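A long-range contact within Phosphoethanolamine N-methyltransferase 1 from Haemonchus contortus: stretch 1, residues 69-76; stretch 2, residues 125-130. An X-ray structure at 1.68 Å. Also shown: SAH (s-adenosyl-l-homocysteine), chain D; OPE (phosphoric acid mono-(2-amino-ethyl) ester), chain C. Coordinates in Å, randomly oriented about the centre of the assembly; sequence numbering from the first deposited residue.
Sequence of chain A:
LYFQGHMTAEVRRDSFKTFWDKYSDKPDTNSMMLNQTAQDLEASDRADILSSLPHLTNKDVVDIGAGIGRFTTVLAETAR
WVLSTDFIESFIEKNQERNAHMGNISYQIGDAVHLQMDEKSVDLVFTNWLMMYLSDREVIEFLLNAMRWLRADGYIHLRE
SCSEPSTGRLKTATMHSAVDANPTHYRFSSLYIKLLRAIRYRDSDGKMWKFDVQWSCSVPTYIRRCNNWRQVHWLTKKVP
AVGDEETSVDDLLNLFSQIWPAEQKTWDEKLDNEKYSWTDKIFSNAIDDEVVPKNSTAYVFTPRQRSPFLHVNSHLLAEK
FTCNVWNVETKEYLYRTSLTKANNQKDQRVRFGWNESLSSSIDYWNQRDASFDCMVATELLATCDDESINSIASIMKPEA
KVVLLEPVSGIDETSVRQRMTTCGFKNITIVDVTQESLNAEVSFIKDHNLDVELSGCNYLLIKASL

Stretch 1 69-76: GRFTTVLA
Stretch 2, residues 125-130: VFTNWL

Stretch 1 leaves a loop at Gly69 (phi/psi 86/29°, a positive phi that favours glycine) and runs as a helix that continues beyond Ala76. Its phi/psi values are Arg70 -61/-28°, Phe71 -84/-42°, Thr72 -51/-44°, Thr73 -52/-46°, Val74 -86/-33°, Leu75 -59/-43° and Ala76 -71/-7°. Backbone hydrogen bonds Thr73 N to Gly69 O (2.9 Å), Leu75 N to Phe71 O (2.8 Å) and Ala76 N to Thr72 O (3.0 Å) mark its turns. Stretch 2 arrives as a strand, extended at Val125 (-102/112°) and Phe126 (-107/126°); Thr127 (-137/159°) and Asn128 (-156/111°) stay extended, and Trp129 turns sharply at 65/67° before Leu130 (-134/-46°). From Val125 to Asn128 the chain runs broadly opposite to the helix, so Phe71 lies by Asn128 while Leu75 reaches Phe126. The backbones stand well apart: the closest CA atoms, Phe71 CA and Asn128 CA, are 8.9 Å from each other, and no hydrogen bond crosses between the stretches. Side chains fill the gap, burying 245 Å² in total.

The apolar half centres on Phe126 (chi1 t, chi2 88°), which points its CA-to-CB bond toward the helix, while Phe71 (chi1 m, chi2 -73°) and Leu75 (chi1 m, chi2 t), one turn apart, point theirs toward stretch 2. Phe71 CG lies 3.5 Å from Phe126 CE2; the rings meet obliquely, centroids 5.0 Å apart and planes at 55°, with Phe126 CZ over one face of the Phe71 ring. Leu75 CD1 packs over a face of the Phe126 ring, 4.0 Å from Phe126 CD2.

The polar half is organised by s-adenosyl-l-homocysteine. The CA-to-CB bond of Arg70 (chi1 p, chi2 t, chi3 t, chi4 98°) points sideways to stretch 2, but the end of the side chain comes nearer. Its guanidinium donates from Arg70 NE to SAH OXT (2.6 Å) and from Arg70 NH2 to SAH O (3.2 Å), engaging both carboxylate oxygens. Asn128 (chi1 t, chi2 84°) donates from Asn128 ND2 to SAH O (2.9 Å), while Asn128 O accepts from SAH N (2.8 Å). The ligand thus bridges the stretches through hydrogen bonds that they do not make directly. Arg70 NH2 is 3.9 Å from Asn128 ND2, a contact between two donors that share SAH O. Asn128 ND2 also approaches Phe71 CE2 at 3.5 Å, and SAH O sits at the edge of the Phe71 ring. Trp129 (chi1 m, chi2 -42°) brings Trp129 CZ3 within 3.4 Å of Arg70 NH2, obliquely; OPE N lies over one face of its indole, 3.5 Å from Trp129 CD2.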

# COMPACT_ATOMS: atom_id res chain seq x y z
N GLY A 69 -19.51 -9.34 10.89
CA GLY A 69 -19.10 -8.27 11.78
C GLY A 69 -17.86 -8.49 12.61
O GLY A 69 -17.74 -7.92 13.70
N ARG A 70 -16.92 -9.29 12.12
CA ARG A 70 -15.72 -9.57 12.93
C ARG A 70 -14.91 -8.31 13.27
O ARG A 70 -14.26 -8.26 14.30
CB ARG A 70 -14.86 -10.66 12.30
CG ARG A 70 -14.40 -10.38 10.91
CD ARG A 70 -13.76 -11.59 10.25
NE ARG A 70 -13.07 -11.16 9.04
CZ ARG A 70 -11.78 -10.90 8.94
NH1 ARG A 70 -10.96 -11.05 9.97
NH2 ARG A 70 -11.29 -10.49 7.79
N PHE A 71 -14.96 -7.29 12.42
CA PHE A 71 -14.34 -6.01 12.75
C PHE A 71 -15.27 -5.15 13.61
O PHE A 71 -14.83 -4.50 14.56
CB PHE A 71 -13.95 -5.25 11.49
CG PHE A 71 -12.81 -5.88 10.74
CD1 PHE A 71 -11.52 -5.81 11.24
CD2 PHE A 71 -13.03 -6.53 9.54
CE1 PHE A 71 -10.46 -6.38 10.55
CE2 PHE A 71 -11.97 -7.11 8.85
CZ PHE A 71 -10.68 -7.03 9.36
N THR A 72 -16.56 -5.15 13.26
CA THR A 72 -17.57 -4.38 14.00
C THR A 72 -17.48 -4.68 15.48
O THR A 72 -17.51 -3.77 16.31
CB THR A 72 -18.99 -4.69 13.49
OG1 THR A 72 -19.16 -4.11 12.20
CG2 THR A 72 -20.04 -4.12 14.43
N THR A 73 -17.33 -5.96 15.81
CA THR A 73 -17.23 -6.42 17.18
C THR A 73 -16.15 -5.67 17.97
O THR A 73 -16.39 -5.23 19.09
CB THR A 73 -16.96 -7.93 17.23
OG1 THR A 73 -18.08 -8.63 16.68
CG2 THR A 73 -16.75 -8.39 18.66
N VAL A 74 -14.97 -5.51 17.38
CA VAL A 74 -13.86 -4.87 18.07
C VAL A 74 -13.90 -3.35 17.91
O VAL A 74 -13.52 -2.62 18.83
CB VAL A 74 -12.50 -5.44 17.60
CG1 VAL A 74 -11.36 -4.81 18.39
CG2 VAL A 74 -12.47 -6.96 17.77
N LEU A 75 -14.38 -2.87 16.77
CA LEU A 75 -14.49 -1.42 16.54
C LEU A 75 -15.37 -0.75 17.59
O LEU A 75 -15.03 0.31 18.11
CB LEU A 75 -15.03 -1.13 15.13
CG LEU A 75 -14.14 -1.45 13.92
CD1 LEU A 75 -14.95 -1.37 12.63
CD2 LEU A 75 -12.94 -0.51 13.84
N ALA A 76 -16.49 -1.38 17.90
CA ALA A 76 -17.44 -0.84 18.88
C ALA A 76 -16.92 -0.88 20.32
O ALA A 76 -17.58 -0.35 21.21
CB ALA A 76 -18.77 -1.55 18.77
N VAL A 125 -14.54 5.87 7.96
CA VAL A 125 -15.23 4.97 7.05
C VAL A 125 -14.35 3.73 6.95
O VAL A 125 -13.24 3.79 6.44
CB VAL A 125 -15.44 5.61 5.65
CG1 VAL A 125 -15.95 4.59 4.64
CG2 VAL A 125 -16.41 6.78 5.75
N PHE A 126 -14.84 2.62 7.49
CA PHE A 126 -14.04 1.41 7.53
C PHE A 126 -14.55 0.38 6.54
O PHE A 126 -15.73 0.03 6.55
CB PHE A 126 -14.05 0.79 8.93
CG PHE A 126 -13.25 -0.48 9.03
CD1 PHE A 126 -11.89 -0.43 9.31
CD2 PHE A 126 -13.84 -1.72 8.81
CE1 PHE A 126 -11.14 -1.59 9.40
CE2 PHE A 126 -13.09 -2.89 8.89
CZ PHE A 126 -11.74 -2.82 9.18
N THR A 127 -13.65 -0.10 5.69
CA THR A 127 -13.98 -1.20 4.81
C THR A 127 -12.81 -2.18 4.79
O THR A 127 -11.68 -1.83 5.12
CB THR A 127 -14.27 -0.73 3.37
OG1 THR A 127 -13.07 -0.20 2.80
CG2 THR A 127 -15.37 0.32 3.35
N ASN A 128 -13.10 -3.41 4.39
CA ASN A 128 -12.09 -4.45 4.26
C ASN A 128 -12.63 -5.47 3.26
O ASN A 128 -13.61 -6.16 3.56
CB ASN A 128 -11.80 -5.09 5.63
CG ASN A 128 -10.66 -6.10 5.59
OD1 ASN A 128 -9.49 -5.74 5.67
ND2 ASN A 128 -11.00 -7.38 5.46
N TRP A 129 -12.01 -5.53 2.08
CA TRP A 129 -12.49 -6.34 0.95
C TRP A 129 -13.84 -5.87 0.38
O TRP A 129 -14.83 -6.60 0.47
CB TRP A 129 -12.61 -7.83 1.33
CG TRP A 129 -11.34 -8.60 1.51
CD1 TRP A 129 -10.21 -8.55 0.74
CD2 TRP A 129 -11.08 -9.56 2.54
NE1 TRP A 129 -9.27 -9.43 1.22
CE2 TRP A 129 -9.78 -10.06 2.33
CE3 TRP A 129 -11.82 -10.05 3.62
CZ2 TRP A 129 -9.21 -11.02 3.15
CZ3 TRP A 129 -11.26 -11.01 4.43
CH2 TRP A 129 -9.96 -11.49 4.20
N LEU A 130 -13.89 -4.69 -0.22
CA LEU A 130 -15.16 -4.18 -0.75
C LEU A 130 -15.09 -3.59 -2.17
O LEU A 130 -15.94 -3.89 -3.00
CB LEU A 130 -15.80 -3.17 0.20
CG LEU A 130 -17.17 -2.64 -0.23
CD1 LEU A 130 -18.20 -3.77 -0.28
CD2 LEU A 130 -17.64 -1.52 0.68
N SAH D . -15.45 -7.01 5.48
CA SAH D . -15.76 -8.29 6.13
CB SAH D . -16.37 -9.26 5.05
CG SAH D . -15.49 -9.45 3.82
SD SAH D . -16.26 -10.37 2.46
C SAH D . -14.55 -8.87 6.75
O SAH D . -13.46 -8.70 6.24
OXT SAH D . -14.69 -9.75 7.58
C5' SAH D . -17.35 -9.18 1.63
C4' SAH D . -18.46 -8.64 2.34
O4' SAH D . -18.90 -7.41 1.69
C3' SAH D . -19.61 -9.56 2.32
O3' SAH D . -20.28 -9.50 3.56
C2' SAH D . -20.48 -9.02 1.28
O2' SAH D . -21.82 -9.36 1.52
C1' SAH D . -20.25 -7.56 1.39
N9 SAH D . -20.60 -6.80 0.14
C8 SAH D . -20.07 -6.94 -1.08
N7 SAH D . -20.56 -5.97 -1.84
C5 SAH D . -21.39 -5.21 -1.12
C6 SAH D . -22.16 -4.07 -1.41
N6 SAH D . -22.18 -3.51 -2.67
N1 SAH D . -22.90 -3.54 -0.42
C2 SAH D . -22.90 -4.05 0.81
N3 SAH D . -22.17 -5.14 1.11
C4 SAH D . -21.41 -5.73 0.17
CA OPE C . -11.25 -12.73 -0.11
CB OPE C . -12.41 -12.60 0.82
O1 OPE C . -9.99 -14.46 -2.03
O2 OPE C . -9.42 -12.16 -2.66
O3 OPE C . -11.28 -13.31 -3.85
O4 OPE C . -11.55 -12.62 -1.46
N OPE C . -13.27 -11.46 0.64
P OPE C . -10.55 -13.15 -2.54